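Local coordinates for protein mannitol dehydrogenase (Pseudomonas fluorescens, PDB 1LJ8) that binds NAD and probably oxidises mannitol at C2, with NAD as the hydride acceptor, at residues Q27-I32 against I124-L129. Numbering follows the deposited sequence.
Sequences QGIAHI and IRIVSL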
ATOM      1  N   GLN A  27     -10.507 -20.750  -9.683  1.00 16.86           N
ATOM      2  CA  GLN A  27      -9.576 -19.611  -9.679  1.00 16.28           C
ATOM      3  C   GLN A  27      -9.378 -18.899 -10.988  1.00 16.87           C
ATOM      4  O   GLN A  27      -9.305 -19.526 -12.048  1.00 17.37           O
ATOM      5  CB  GLN A  27      -8.208 -20.073  -9.172  1.00 17.42           C
ATOM      6  CG  GLN A  27      -8.242 -20.534  -7.703  1.00 15.66           C
ATOM      7  CD  GLN A  27      -7.010 -21.293  -7.313  1.00 17.34           C
ATOM      8  OE1 GLN A  27      -6.126 -21.530  -8.144  1.00 17.45           O
ATOM      9  NE2 GLN A  27      -6.937 -21.691  -6.062  1.00 16.79           N
ATOM     10  N   GLY A  28      -9.282 -17.569 -10.897  1.00 15.19           N
ATOM     11  CA  GLY A  28      -9.027 -16.765 -12.078  1.00 13.49           C
ATOM     12  C   GLY A  28      -8.017 -15.667 -11.811  1.00 12.68           C
ATOM     13  O   GLY A  28      -7.521 -15.020 -12.756  1.00 11.76           O
ATOM     14  N   ILE A  29      -7.739 -15.415 -10.531  1.00 11.82           N
ATOM     15  CA  ILE A  29      -6.770 -14.382 -10.160  1.00 11.99           C
ATOM     16  C   ILE A  29      -5.686 -14.978  -9.279  1.00 12.11           C
ATOM     17  O   ILE A  29      -6.007 -15.772  -8.377  1.00 12.02           O
ATOM     18  CB  ILE A  29      -7.484 -13.268  -9.336  1.00 12.77           C
ATOM     19  CG1 ILE A  29      -8.574 -12.609 -10.201  1.00 14.02           C
ATOM     20  CG2 ILE A  29      -6.465 -12.248  -8.759  1.00 14.16           C
ATOM     21  CD1 ILE A  29      -9.580 -11.763  -9.334  1.00 13.32           C
ATOM     22  N   ALA A  30      -4.421 -14.631  -9.557  1.00 11.63           N
ATOM     23  CA  ALA A  30      -3.317 -15.010  -8.672  1.00 11.70           C
ATOM     24  C   ALA A  30      -2.871 -13.668  -8.053  1.00 11.01           C
ATOM     25  O   ALA A  30      -2.462 -12.728  -8.779  1.00  9.97           O
ATOM     26  CB  ALA A  30      -2.153 -15.651  -9.428  1.00 11.76           C
ATOM     27  N   HIS A  31      -2.950 -13.583  -6.723  1.00 10.40           N
ATOM     28  CA  HIS A  31      -2.571 -12.340  -6.056  1.00 10.77           C
ATOM     29  C   HIS A  31      -1.265 -12.410  -5.310  1.00 11.02           C
ATOM     30  O   HIS A  31      -1.133 -13.193  -4.363  1.00 10.91           O
ATOM     31  CB  HIS A  31      -3.611 -11.901  -5.030  1.00 10.57           C
ATOM     32  CG  HIS A  31      -3.292 -10.559  -4.458  1.00  9.96           C
ATOM     33  ND1 HIS A  31      -3.485  -9.398  -5.178  1.00 11.61           N
ATOM     34  CD2 HIS A  31      -2.629 -10.201  -3.325  1.00 10.21           C
ATOM     35  CE1 HIS A  31      -2.961  -8.379  -4.509  1.00 11.03           C
ATOM     36  NE2 HIS A  31      -2.429  -8.841  -3.384  1.00 10.50           N
ATOM     37  N   ILE A  32      -0.310 -11.576  -5.712  1.00 11.05           N
ATOM     38  CA  ILE A  32       0.980 -11.582  -5.034  1.00 11.04           C
ATOM     39  C   ILE A  32       1.001 -10.547  -3.904  1.00 12.17           C
ATOM     40  O   ILE A  32       0.832  -9.327  -4.129  1.00 10.97           O
ATOM     41  CB  ILE A  32       2.127 -11.299  -6.012  1.00 11.73           C
ATOM     42  CG1 ILE A  32       2.058 -12.313  -7.175  1.00 13.11           C
ATOM     43  CG2 ILE A  32       3.500 -11.415  -5.250  1.00 11.98           C
ATOM     44  CD1 ILE A  32       3.167 -12.080  -8.251  1.00 14.29           C
ATOM     45  N   ILE A 124      -5.880 -18.833 -14.818  1.00 15.77           N
ATOM     46  CA  ILE A 124      -5.399 -17.595 -14.175  1.00 14.55           C
ATOM     47  C   ILE A 124      -5.278 -16.554 -15.275  1.00 14.29           C
ATOM     48  O   ILE A 124      -4.426 -16.638 -16.165  1.00 15.85           O
ATOM     49  CB  ILE A 124      -4.033 -17.806 -13.474  1.00 14.12           C
ATOM     50  CG1 ILE A 124      -4.220 -18.840 -12.355  1.00 14.03           C
ATOM     51  CG2 ILE A 124      -3.459 -16.458 -12.959  1.00 13.68           C
ATOM     52  CD1 ILE A 124      -5.211 -18.374 -11.265  1.00 15.66           C
ATOM     53  N   ARG A 125      -6.130 -15.540 -15.170  1.00 14.45           N
ATOM     54  CA  ARG A 125      -6.223 -14.491 -16.206  1.00 15.00           C
ATOM     55  C   ARG A 125      -5.788 -13.108 -15.754  1.00 13.89           C
ATOM     56  O   ARG A 125      -5.632 -12.209 -16.589  1.00 12.88           O
ATOM     57  CB  ARG A 125      -7.672 -14.430 -16.751  1.00 16.22           C
ATOM     58  CG  ARG A 125      -8.068 -15.648 -17.637  1.00 18.20           C
ATOM     59  CD  ARG A 125      -9.581 -15.933 -17.543  1.00 22.30           C
ATOM     60  NE  ARG A 125      -9.857 -16.671 -16.319  1.00 25.99           N
ATOM     61  CZ  ARG A 125     -11.054 -16.868 -15.758  1.00 28.28           C
ATOM     62  NH1 ARG A 125     -12.154 -16.359 -16.296  1.00 29.90           N
ATOM     63  NH2 ARG A 125     -11.142 -17.631 -14.671  1.00 30.07           N
ATOM     64  N   ILE A 126      -5.602 -12.959 -14.443  1.00 13.13           N
ATOM     65  CA  ILE A 126      -5.115 -11.688 -13.882  1.00 11.91           C
ATOM     66  C   ILE A 126      -4.123 -12.046 -12.783  1.00 11.02           C
ATOM     67  O   ILE A 126      -4.405 -12.960 -11.970  1.00 11.56           O
ATOM     68  CB  ILE A 126      -6.264 -10.881 -13.190  1.00 10.67           C
ATOM     69  CG1 ILE A 126      -7.242 -10.330 -14.240  1.00 11.70           C
ATOM     70  CG2 ILE A 126      -5.657  -9.687 -12.392  1.00 12.35           C
ATOM     71  CD1 ILE A 126      -8.587  -9.902 -13.595  1.00 11.30           C
ATOM     72  N   VAL A 127      -2.963 -11.384 -12.787  1.00 12.20           N
ATOM     73  CA  VAL A 127      -1.975 -11.503 -11.686  1.00 11.25           C
ATOM     74  C   VAL A 127      -2.047 -10.090 -11.043  1.00 11.01           C
ATOM     75  O   VAL A 127      -1.676  -9.087 -11.671  1.00 11.77           O
ATOM     76  CB  VAL A 127      -0.525 -11.775 -12.187  1.00 11.02           C
ATOM     77  CG1 VAL A 127       0.475 -11.744 -10.964  1.00 11.75           C
ATOM     78  CG2 VAL A 127      -0.483 -13.189 -12.810  1.00 13.49           C
ATOM     79  N   SER A 128      -2.569 -10.021  -9.818  1.00 11.38           N
ATOM     80  CA  SER A 128      -2.687  -8.762  -9.118  1.00 11.72           C
ATOM     81  C   SER A 128      -1.589  -8.619  -8.073  1.00 11.61           C
ATOM     82  O   SER A 128      -1.003  -9.612  -7.598  1.00 11.85           O
ATOM     83  CB  SER A 128      -4.073  -8.626  -8.490  1.00 12.99           C
ATOM     84  OG  SER A 128      -4.377  -9.770  -7.714  1.00 12.13           O
ATOM     85  N   LEU A 129      -1.328  -7.365  -7.695  1.00 11.74           N
ATOM     86  CA  LEU A 129      -0.250  -7.073  -6.771  1.00 10.05           C
ATOM     87  C   LEU A 129      -0.521  -6.138  -5.599  1.00 11.28           C
ATOM     88  O   LEU A 129      -1.143  -5.085  -5.781  1.00 12.12           O
ATOM     89  CB  LEU A 129       0.927  -6.391  -7.548  1.00 11.18           C
ATOM     90  CG  LEU A 129       1.414  -6.956  -8.916  1.00 12.23           C
ATOM     91  CD1 LEU A 129       2.410  -5.968  -9.608  1.00 12.51           C
ATOM     92  CD2 LEU A 129       2.071  -8.345  -8.664  1.00 13.11           C
TER
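Strands 27-32 and 126-129 run parallel, and H31 and S128 make the side-chain bond between them. H31 CG stands anti to the backbone N (chi1 -174°), which brings the ring over to S128; ND1 meets OG at 2.7 Å, with OG at the ring edge and in its plane. S128 reaches it by holding OG between its own N and carbonyl carbon (chi1 52°), where OG touches I29 CG2 at 3.4 Å. Either partner could be the donor. NE2 is hydrogen-bonded to T130 OG1, and H38 stacks on the ring, so both nitrogens have partners and the ring's rotation is probably restricted. A leucine at H31 would lose the bonds to S128 and T130 and would probably leave the buried S128 hydroxyl poorly satisfied. On this face, I29 CG1 runs alongside I126 and meets its CB at 4.2 Å. On the other face, I32 CD1 meets both V127 CG1 (3.8 Å) and L129 CD2, while I124 CG2 rests against A30 CB.

The main-chain pattern begins with I126 N on G28 O (3.3 Å), and the same oxygen takes R125 N (2.8 Å) from above its carbonyl plane. It continues with A30 N on I126 O (2.9 Å), S128 N on A30 O and I32 N on S128 O. R125 bends at chi3 to bring NH2 within 3.5 Å of G28 CA, where a side chain would clash; its NE bonds E123 O and its NH1 pairs with D57. These are neighbouring strands in the parallel part of the mixed Rossmann sheet, whose I32 end lies against NAD.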